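Local coordinates for protein phosphoribosylamine--glycine ligase (Thermotoga maritima, PDB 1VKZ) that joins 5-phosphoribosylamine to glycine at the expense of ATP, forming glycinamide ribonucleotide in the second step of de novo purine biosynthesis, at residues K391-A396 with K404-D409; L290-T295 with V375-G380; K111-K116 with E260-A265. All coordinates share one frame; numbering follows the deposited sequence.

Contact 1: residues K391-A396 with K404-D409; sequences KAYELA and KTYRRD
Y393 brings the edge of its phenol ring up to CD2 and CE2 of Y406, the two side chains meeting obliquely. Y393 CE1 lies 3.7 Å from Y406 CE2, and CD1 of Y393 is 3.9 Å from the same CE2. With chi1 at 73°, CG of Y406 sits between the backbone N and the carbonyl carbon, which swings the ring toward the helix. R408 lays its NH1 over one face of Y406, near the rim. The hydroxyl of Y393 runs on to the backbone beyond, where it is hydrogen-bonded to I410 N; its spacing from R407 O is impossibly short in the model and is best treated as doubtful.

K404 makes the polar link. Its CG is anti to the backbone N (chi1 153°) and its chain bends at chi3, carrying NZ to A396 O at 2.7 Å, tilted 27° from the carbonyl plane. NZ also bonds V399 O, so one ammonium bridges A396 O in the last turn and V399 O just past the helix end. A methionine at K404 would probably leave both carbonyls without their shared donor and undo this tie to the helix end.

Helix 385-398 and the C-terminal tail thus pack together on the sheet of the C domain: Y393 rests on V331 and both A396 and Y406 on L333 of strand 327-334, while T405 pairs its backbone with A334.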
loop_
_atom_site.group_PDB
_atom_site.type_symbol
_atom_site.label_atom_id
_atom_site.label_comp_id
_atom_site.label_asym_id
_atom_site.label_seq_id
_atom_site.Cartn_x
_atom_site.Cartn_y
_atom_site.Cartn_z
ATOM N N LYS A 391 -1.027 21.831 -10.351
ATOM C CA LYS A 391 -2.043 21.171 -11.165
ATOM C C LYS A 391 -2.969 20.296 -10.291
ATOM O O LYS A 391 -4.195 20.387 -10.384
ATOM C CB LYS A 391 -1.419 20.371 -12.315
ATOM C CG LYS A 391 -0.806 21.236 -13.408
ATOM C CD LYS A 391 -0.629 20.439 -14.715
ATOM C CE LYS A 391 0.398 21.069 -15.678
ATOM N NZ LYS A 391 1.210 20.040 -16.415
ATOM N N ALA A 392 -2.378 19.485 -9.425
ATOM C CA ALA A 392 -3.148 18.626 -8.530
ATOM C C ALA A 392 -4.156 19.460 -7.740
ATOM O O ALA A 392 -5.353 19.148 -7.711
ATOM C CB ALA A 392 -2.223 17.899 -7.584
ATOM N N TYR A 393 -3.659 20.534 -7.116
ATOM C CA TYR A 393 -4.467 21.374 -6.224
ATOM C C TYR A 393 -5.511 22.193 -6.970
ATOM O O TYR A 393 -6.637 22.341 -6.490
ATOM C CB TYR A 393 -3.559 22.262 -5.341
ATOM C CG TYR A 393 -3.120 21.532 -4.103
ATOM C CD1 TYR A 393 -4.022 21.291 -3.069
ATOM C CD2 TYR A 393 -1.829 21.049 -3.974
ATOM C CE1 TYR A 393 -3.642 20.568 -1.920
ATOM C CE2 TYR A 393 -1.437 20.324 -2.845
ATOM C CZ TYR A 393 -2.353 20.087 -1.818
ATOM O OH TYR A 393 -1.965 19.400 -0.693
ATOM N N GLU A 394 -5.134 22.695 -8.142
ATOM C CA GLU A 394 -6.069 23.340 -9.055
ATOM C C GLU A 394 -7.253 22.423 -9.343
ATOM O O GLU A 394 -8.405 22.861 -9.380
ATOM C CB GLU A 394 -5.370 23.737 -10.372
ATOM C CG GLU A 394 -4.467 24.978 -10.309
ATOM C CD GLU A 394 -3.514 25.088 -11.515
ATOM O OE1 GLU A 394 -3.731 24.379 -12.527
ATOM O OE2 GLU A 394 -2.536 25.884 -11.474
ATOM N N LEU A 395 -6.967 21.138 -9.519
ATOM C CA LEU A 395 -8.020 20.144 -9.732
ATOM C C LEU A 395 -8.826 19.910 -8.454
ATOM O O LEU A 395 -10.044 19.862 -8.492
ATOM C CB LEU A 395 -7.450 18.821 -10.260
ATOM C CG LEU A 395 -8.453 17.730 -10.627
ATOM C CD1 LEU A 395 -9.560 18.273 -11.458
ATOM C CD2 LEU A 395 -7.761 16.579 -11.353
ATOM N N ALA A 396 -8.170 19.788 -7.318
ATOM C CA ALA A 396 -8.909 19.512 -6.096
ATOM C C ALA A 396 -9.935 20.644 -5.766
ATOM O O ALA A 396 -11.039 20.366 -5.243
ATOM C CB ALA A 396 -7.945 19.262 -4.934
ATOM N N LYS A 404 -15.756 17.999 2.238
ATOM C CA LYS A 404 -14.601 17.599 1.426
ATOM C C LYS A 404 -13.313 17.892 2.181
ATOM O O LYS A 404 -13.028 19.046 2.488
ATOM C CB LYS A 404 -14.636 18.334 0.080
ATOM C CG LYS A 404 -13.280 18.565 -0.595
ATOM C CD LYS A 404 -13.468 19.220 -1.975
ATOM C CE LYS A 404 -12.288 20.147 -2.337
ATOM N NZ LYS A 404 -12.651 21.220 -3.297
ATOM N N THR A 405 -12.540 16.844 2.460
ATOM C CA THR A 405 -11.416 16.909 3.390
ATOM C C THR A 405 -10.049 16.642 2.736
ATOM O O THR A 405 -9.797 15.554 2.184
ATOM C CB THR A 405 -11.649 15.871 4.496
ATOM O OG1 THR A 405 -12.848 16.194 5.213
ATOM C CG2 THR A 405 -10.551 15.917 5.543
ATOM N N TYR A 406 -9.157 17.619 2.827
ATOM C CA TYR A 406 -7.855 17.458 2.251
ATOM C C TYR A 406 -6.749 18.261 2.895
ATOM O O TYR A 406 -7.001 19.180 3.648
ATOM C CB TYR A 406 -7.892 17.721 0.751
ATOM C CG TYR A 406 -8.045 19.146 0.277
ATOM C CD1 TYR A 406 -9.295 19.677 0.045
ATOM C CD2 TYR A 406 -6.936 19.919 -0.064
ATOM C CE1 TYR A 406 -9.441 20.967 -0.460
ATOM C CE2 TYR A 406 -7.074 21.220 -0.578
ATOM C CZ TYR A 406 -8.329 21.725 -0.777
ATOM O OH TYR A 406 -8.526 22.990 -1.278
ATOM N N ARG A 407 -5.513 17.864 2.572
ATOM C CA ARG A 407 -4.299 18.510 3.041
ATOM C C ARG A 407 -3.758 19.421 1.971
ATOM O O ARG A 407 -3.514 18.983 0.845
ATOM C CB ARG A 407 -3.214 17.483 3.322
ATOM C CG ARG A 407 -3.483 16.596 4.483
ATOM C CD ARG A 407 -2.349 15.624 4.763
ATOM N NE ARG A 407 -1.143 16.299 5.232
ATOM C CZ ARG A 407 -0.125 15.720 5.848
ATOM N NH1 ARG A 407 -0.126 14.421 6.119
ATOM N NH2 ARG A 407 0.917 16.454 6.195
ATOM N N ARG A 408 -3.538 20.676 2.337
ATOM C CA ARG A 408 -2.942 21.672 1.433
ATOM C C ARG A 408 -1.427 21.640 1.560
ATOM O O ARG A 408 -0.717 22.382 0.888
ATOM C CB ARG A 408 -3.452 23.059 1.793
ATOM C CG ARG A 408 -4.957 23.173 1.722
ATOM C CD ARG A 408 -5.563 23.936 2.862
ATOM N NE ARG A 408 -6.764 24.636 2.431
ATOM C CZ ARG A 408 -7.936 24.052 2.181
ATOM N NH1 ARG A 408 -8.101 22.729 2.304
ATOM N NH2 ARG A 408 -8.962 24.811 1.800
ATOM N N ASP A 409 -0.993 20.754 2.447
ATOM C CA ASP A 409 0.377 20.389 2.754
ATOM C C ASP A 409 1.196 19.743 1.639
ATOM O O ASP A 409 2.417 19.787 1.677
ATOM C CB ASP A 409 0.282 19.318 3.862
ATOM C CG ASP A 409 1.432 19.349 4.789
ATOM O OD1 ASP A 409 2.207 18.367 4.833
ATOM O OD2 ASP A 409 1.639 20.329 5.519
#

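Contact 2: residues L290-T295 with V375-G380; sequences LGDPET and VLHCMG
The peptide bond between D292 and P293 is cis, and the two residues it joins both reach H377 on the strand facing them. P293 sets its CB at the edge of the imidazole, near the ring plane, 3.8 Å from ND1. D292 comes in from another direction: its side chain crosses that of H377 at about a right angle, with carboxylate and ring planes 33° apart, and OD1 stands 3.3 Å from H377 CE1. That approach is to a ring carbon, so the direct touch is a plain oxygen-to-carbon approach, and the hydrogen bonding runs through a water. The water donates to D292 OD2 at 2.8 Å and is bonded to H377 NE2 at 3.0 Å. H377 has CG anti to its carbonyl carbon (chi1 -57°), which points the ring out of the strand at the loop, while ND1 is hydrogen-bonded to D330 OD2. Both ring nitrogens are therefore engaged, and the rotation of the imidazole is fixed.

The loop is just as firmly built. P293 is the N-cap of helix 294-301, and G291 O accepts two bonds from T295, one from N and one from OG1, the latter at 2.7 Å in the carbonyl plane. G291 to E294 form the Gly-Asp-Pro-Glu sequence of the GARS family signature, following closely on the predicted magnesium ligand N287. D292 OD2 also takes a bond from R26 N, linking the loop to the N domain.

With the carboxylates of D292, D330 and E296 all close by, the imidazole of H377 would probably hold a second proton more readily than a histidine in water, and a positive ring would ease the crowding of negative charge.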
loop_
_atom_site.group_PDB
_atom_site.type_symbol
_atom_site.label_atom_id
_atom_site.label_comp_id
_atom_site.label_asym_id
_atom_site.label_seq_id
_atom_site.Cartn_x
_atom_site.Cartn_y
_atom_site.Cartn_z
ATOM N N LEU A 290 1.146 -3.195 -3.811
ATOM C CA LEU A 290 1.648 -1.832 -3.873
ATOM C C LEU A 290 0.798 -1.011 -2.972
ATOM O O LEU A 290 -0.341 -1.395 -2.724
ATOM C CB LEU A 290 1.506 -1.304 -5.284
ATOM C CG LEU A 290 2.259 -2.106 -6.328
ATOM C CD1 LEU A 290 1.819 -1.620 -7.685
ATOM C CD2 LEU A 290 3.761 -1.949 -6.086
ATOM N N GLY A 291 1.336 0.124 -2.521
ATOM C CA GLY A 291 0.596 1.079 -1.681
ATOM C C GLY A 291 -0.478 1.942 -2.376
ATOM O O GLY A 291 -0.560 1.997 -3.611
ATOM N N ASP A 292 -1.320 2.571 -1.551
ATOM C CA ASP A 292 -2.402 3.476 -1.967
ATOM C C ASP A 292 -2.306 4.629 -0.983
ATOM O O ASP A 292 -2.598 4.438 0.177
ATOM C CB ASP A 292 -3.755 2.793 -1.810
ATOM C CG ASP A 292 -4.874 3.401 -2.686
ATOM O OD1 ASP A 292 -4.881 4.582 -3.045
ATOM O OD2 ASP A 292 -5.839 2.722 -3.063
ATOM N N PRO A 293 -1.911 5.830 -1.405
ATOM C CA PRO A 293 -1.911 6.262 -2.784
ATOM C C PRO A 293 -0.577 6.260 -3.525
ATOM O O PRO A 293 -0.427 7.039 -4.458
ATOM C CB PRO A 293 -2.400 7.677 -2.641
ATOM C CG PRO A 293 -1.903 8.124 -1.296
ATOM C CD PRO A 293 -1.477 6.920 -0.520
ATOM N N GLU A 294 0.376 5.402 -3.170
ATOM C CA GLU A 294 1.642 5.398 -3.929
ATOM C C GLU A 294 1.477 4.920 -5.370
ATOM O O GLU A 294 2.142 5.391 -6.261
ATOM C CB GLU A 294 2.705 4.531 -3.260
ATOM C CG GLU A 294 3.262 5.090 -1.960
ATOM C CD GLU A 294 2.678 4.418 -0.748
ATOM O OE1 GLU A 294 1.456 4.179 -0.748
ATOM O OE2 GLU A 294 3.441 4.142 0.195
ATOM N N THR A 295 0.619 3.939 -5.576
ATOM C CA THR A 295 0.381 3.383 -6.912
ATOM C C THR A 295 -0.084 4.430 -7.903
ATOM O O THR A 295 0.408 4.490 -9.036
ATOM C CB THR A 295 -0.669 2.229 -6.843
ATOM O OG1 THR A 295 -0.165 1.104 -6.095
ATOM C CG2 THR A 295 -0.991 1.670 -8.244
ATOM N N VAL A 375 -12.208 9.327 -1.132
ATOM C CA VAL A 375 -13.194 9.465 -2.193
ATOM C C VAL A 375 -12.462 9.516 -3.519
ATOM O O VAL A 375 -12.619 8.626 -4.384
ATOM C CB VAL A 375 -14.084 10.722 -1.947
ATOM C CG1 VAL A 375 -15.282 10.802 -2.916
ATOM C CG2 VAL A 375 -14.589 10.693 -0.541
ATOM N N LEU A 376 -11.640 10.540 -3.663
ATOM C CA LEU A 376 -10.951 10.798 -4.922
ATOM C C LEU A 376 -9.465 11.042 -4.737
ATOM O O LEU A 376 -9.025 11.607 -3.737
ATOM C CB LEU A 376 -11.532 12.041 -5.625
ATOM C CG LEU A 376 -13.022 11.964 -5.915
ATOM C CD1 LEU A 376 -13.652 13.333 -5.996
ATOM C CD2 LEU A 376 -13.279 11.197 -7.197
ATOM N N HIS A 377 -8.725 10.697 -5.784
ATOM C CA HIS A 377 -7.354 11.062 -5.930
ATOM C C HIS A 377 -7.274 12.067 -7.063
ATOM O O HIS A 377 -7.557 11.737 -8.197
ATOM C CB HIS A 377 -6.572 9.801 -6.190
ATOM C CG HIS A 377 -6.759 8.791 -5.112
ATOM N ND1 HIS A 377 -5.773 8.492 -4.198
ATOM C CD2 HIS A 377 -7.845 8.070 -4.748
ATOM C CE1 HIS A 377 -6.233 7.599 -3.341
ATOM N NE2 HIS A 377 -7.486 7.320 -3.657
ATOM N N CYS A 378 -6.904 13.311 -6.732
ATOM C CA CYS A 378 -6.637 14.342 -7.734
ATOM C C CYS A 378 -5.158 14.400 -8.142
ATOM O O CYS A 378 -4.276 14.627 -7.317
ATOM C CB CYS A 378 -7.096 15.679 -7.219
ATOM S SG CYS A 378 -8.891 15.762 -7.083
HETATM N N MSE A 379 -4.883 14.133 -9.412
HETATM C CA MSE A 379 -3.498 14.046 -9.881
HETATM C C MSE A 379 -3.082 15.354 -10.549
HETATM O O MSE A 379 -3.848 15.953 -11.298
HETATM C CB MSE A 379 -3.291 12.889 -10.882
HETATM C CG MSE A 379 -3.851 11.519 -10.453
HETATM SE SE MSE A 379 -3.053 10.823 -8.792
HETATM C CE MSE A 379 -4.247 11.338 -7.697
ATOM N N GLY A 380 -1.856 15.772 -10.247
ATOM C CA GLY A 380 -1.192 16.826 -10.944
ATOM C C GLY A 380 0.051 16.237 -11.543
ATOM O O GLY A 380 0.625 15.326 -10.975
HETATM O O HOH W 1 -7.951 4.543 -2.755
#

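Contact 3: residues K111-K116 with E260-A265; sequences KRFMKK and EKEGYA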
loop_
_atom_site.group_PDB
_atom_site.type_symbol
_atom_site.label_atom_id
_atom_site.label_comp_id
_atom_site.label_asym_id
_atom_site.label_seq_id
_atom_site.Cartn_x
_atom_site.Cartn_y
_atom_site.Cartn_z
ATOM N N LYS A 111 9.395 -11.402 11.048
ATOM C CA LYS A 111 10.599 -11.153 11.856
ATOM C C LYS A 111 11.514 -12.337 11.970
ATOM O O LYS A 111 12.734 -12.181 11.967
ATOM C CB LYS A 111 10.206 -10.716 13.258
ATOM C CG LYS A 111 9.822 -9.300 13.329
ATOM C CD LYS A 111 10.973 -8.408 12.876
ATOM C CE LYS A 111 11.062 -7.108 13.676
ATOM N NZ LYS A 111 12.426 -6.479 13.564
ATOM N N ARG A 112 10.937 -13.532 12.092
ATOM C CA ARG A 112 11.749 -14.726 12.206
ATOM C C ARG A 112 12.415 -15.054 10.889
ATOM O O ARG A 112 13.550 -15.514 10.828
ATOM C CB ARG A 112 10.902 -15.857 12.748
ATOM C CG ARG A 112 10.792 -15.749 14.256
ATOM C CD ARG A 112 9.571 -16.354 14.838
ATOM N NE ARG A 112 9.516 -16.219 16.285
ATOM C CZ ARG A 112 8.573 -16.783 17.031
ATOM N NH1 ARG A 112 7.588 -17.478 16.462
ATOM N NH2 ARG A 112 8.598 -16.641 18.348
ATOM N N PHE A 113 11.676 -14.783 9.836
ATOM C CA PHE A 113 12.158 -14.915 8.484
ATOM C C PHE A 113 13.403 -14.052 8.299
ATOM O O PHE A 113 14.464 -14.533 7.905
ATOM C CB PHE A 113 11.041 -14.461 7.540
ATOM C CG PHE A 113 11.432 -14.449 6.104
ATOM C CD1 PHE A 113 11.483 -15.619 5.384
ATOM C CD2 PHE A 113 11.784 -13.279 5.484
ATOM C CE1 PHE A 113 11.844 -15.592 4.060
ATOM C CE2 PHE A 113 12.173 -13.256 4.156
ATOM C CZ PHE A 113 12.198 -14.409 3.451
HETATM N N MSE A 114 13.273 -12.770 8.609
HETATM C CA MSE A 114 14.373 -11.849 8.444
HETATM C C MSE A 114 15.640 -12.205 9.302
HETATM O O MSE A 114 16.790 -12.068 8.861
HETATM C CB MSE A 114 13.870 -10.463 8.772
HETATM C CG MSE A 114 12.843 -9.960 7.819
HETATM SE SE MSE A 114 12.390 -8.104 8.223
HETATM C CE MSE A 114 10.689 -8.230 9.248
ATOM N N LYS A 115 15.420 -12.634 10.540
ATOM C CA LYS A 115 16.526 -13.081 11.378
ATOM C C LYS A 115 17.231 -14.248 10.673
ATOM O O LYS A 115 18.432 -14.240 10.522
ATOM C CB LYS A 115 16.025 -13.501 12.761
ATOM C CG LYS A 115 17.111 -13.513 13.864
ATOM C CD LYS A 115 16.806 -14.522 14.984
ATOM C CE LYS A 115 15.561 -14.149 15.796
ATOM N NZ LYS A 115 15.027 -15.267 16.664
ATOM N N LYS A 116 16.447 -15.215 10.202
ATOM C CA LYS A 116 16.951 -16.387 9.471
ATOM C C LYS A 116 17.785 -16.015 8.235
ATOM O O LYS A 116 18.918 -16.455 8.069
ATOM C CB LYS A 116 15.769 -17.258 9.038
ATOM C CG LYS A 116 16.025 -18.753 9.041
ATOM C CD LYS A 116 14.839 -19.499 8.458
ATOM C CE LYS A 116 15.145 -20.961 8.311
ATOM N NZ LYS A 116 14.268 -21.610 7.304
ATOM N N GLU A 260 12.728 -18.281 -1.817
ATOM C CA GLU A 260 13.116 -19.437 -2.610
ATOM C C GLU A 260 13.624 -20.534 -1.698
ATOM O O GLU A 260 13.234 -21.670 -1.852
ATOM C CB GLU A 260 14.182 -19.095 -3.644
ATOM C CG GLU A 260 13.646 -18.745 -5.028
ATOM C CD GLU A 260 14.743 -18.806 -6.108
ATOM O OE1 GLU A 260 15.925 -19.187 -5.808
ATOM O OE2 GLU A 260 14.414 -18.470 -7.276
ATOM N N LYS A 261 14.484 -20.192 -0.745
ATOM C CA LYS A 261 14.941 -21.175 0.198
ATOM C C LYS A 261 13.810 -21.794 1.070
ATOM O O LYS A 261 13.926 -22.942 1.505
ATOM C CB LYS A 261 16.074 -20.623 1.063
ATOM C CG LYS A 261 16.769 -21.722 1.882
ATOM C CD LYS A 261 18.249 -21.726 1.669
ATOM C CE LYS A 261 18.890 -22.881 2.366
ATOM N NZ LYS A 261 18.700 -22.848 3.837
ATOM N N GLU A 262 12.712 -21.065 1.300
ATOM C CA GLU A 262 11.521 -21.690 1.929
ATOM C C GLU A 262 10.734 -22.613 0.974
ATOM O O GLU A 262 9.837 -23.327 1.412
ATOM C CB GLU A 262 10.578 -20.641 2.562
ATOM C CG GLU A 262 11.098 -19.992 3.842
ATOM C CD GLU A 262 11.611 -20.989 4.868
ATOM O OE1 GLU A 262 11.083 -22.126 4.912
ATOM O OE2 GLU A 262 12.551 -20.653 5.633
ATOM N N GLY A 263 11.071 -22.613 -0.313
ATOM C CA GLY A 263 10.524 -23.566 -1.270
ATOM C C GLY A 263 9.514 -22.972 -2.223
ATOM O O GLY A 263 8.911 -23.686 -3.031
ATOM N N TYR A 264 9.338 -21.666 -2.132
ATOM C CA TYR A 264 8.290 -20.940 -2.832
ATOM C C TYR A 264 8.920 -19.956 -3.777
ATOM O O TYR A 264 10.124 -19.724 -3.687
ATOM C CB TYR A 264 7.428 -20.234 -1.786
ATOM C CG TYR A 264 6.846 -21.256 -0.842
ATOM C CD1 TYR A 264 5.787 -22.038 -1.240
ATOM C CD2 TYR A 264 7.388 -21.473 0.416
ATOM C CE1 TYR A 264 5.254 -23.000 -0.414
ATOM C CE2 TYR A 264 6.850 -22.436 1.265
ATOM C CZ TYR A 264 5.778 -23.199 0.836
ATOM O OH TYR A 264 5.207 -24.184 1.622
ATOM N N ALA A 265 8.123 -19.394 -4.684
ATOM C CA ALA A 265 8.593 -18.366 -5.610
ATOM C C ALA A 265 7.671 -17.183 -5.525
ATOM O O ALA A 265 6.477 -17.324 -5.628
ATOM C CB ALA A 265 8.629 -18.880 -7.040
#
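E262, K116 and F113 carry this contact, with E262 giving up the most surface. Its carboxylate and the ammonium of K116 come from opposite directions and close a salt bridge, K116 NZ to E262 OE2 at 2.6 Å. The lysine uses the syn lone pair of OE2, the side on which the other oxygen lies; OE1 is left 4.0 Å from NZ, so the grip is one-pronged. The same OE2 is hydrogen-bonded to the hydroxyl of Y117, which gives the oxygen a second partner and helps hold the carboxylate in its orientation.

The two chains reach each other by different shapes. K116 is extended beyond CG and lays CD and CE near the oxygen as well, with CE 3.7 Å from E262 OE2. E262 is short and folded: a bend at chi2 (-49°) turns its carboxylate toward the lysine while CG is left facing F113. There the touch is light, F113 CE1 standing 4.5 Å from E262 CG, which lies at the edge of the ring and near its plane. K261 NZ is 5.8 Å from K116 NZ, and the carboxylate of E262 probably softens the repulsion between these like charges.

E262 stands where helix 242-261 gives out. At G263 a positive phi (107°) and two bonds back into the last turn, one of them from G263 N to E260 O, make a Schellman motif, and the edge of the Y264 ring meets E262 CB.

The contact therefore joins the C-terminal ends of helices 107-116 and 242-261, both in the ATP-grasp domain. Alongside, F113 packs on Y286 of strand 280-287, the ring of Y117 and L103 of helix 98-105, whose E99 and V100 touch Y264.

How the contacts relate
Contacts 1 and 2 are neighbours, their centres 12 Å apart, and they share an element of the C domain: strand 374-382 leads directly into helix 385-398, where A392 CB packs 3.4 Å from G380 N. Contact 2 is the buried one, binding that strand to the ATP-grasp part through an aspartate, a proline, a histidine and a bridging water. Contact 1 is partly buried and mixes aromatic overlap with a lysine held by a carbonyl of the last helical turn and by one just after it. Contact 3 lies about 42 Å from contact 1, centre to centre, on the other side of the chain's centre; it too is partly buried, but a direct salt bridge joins its two helix ends.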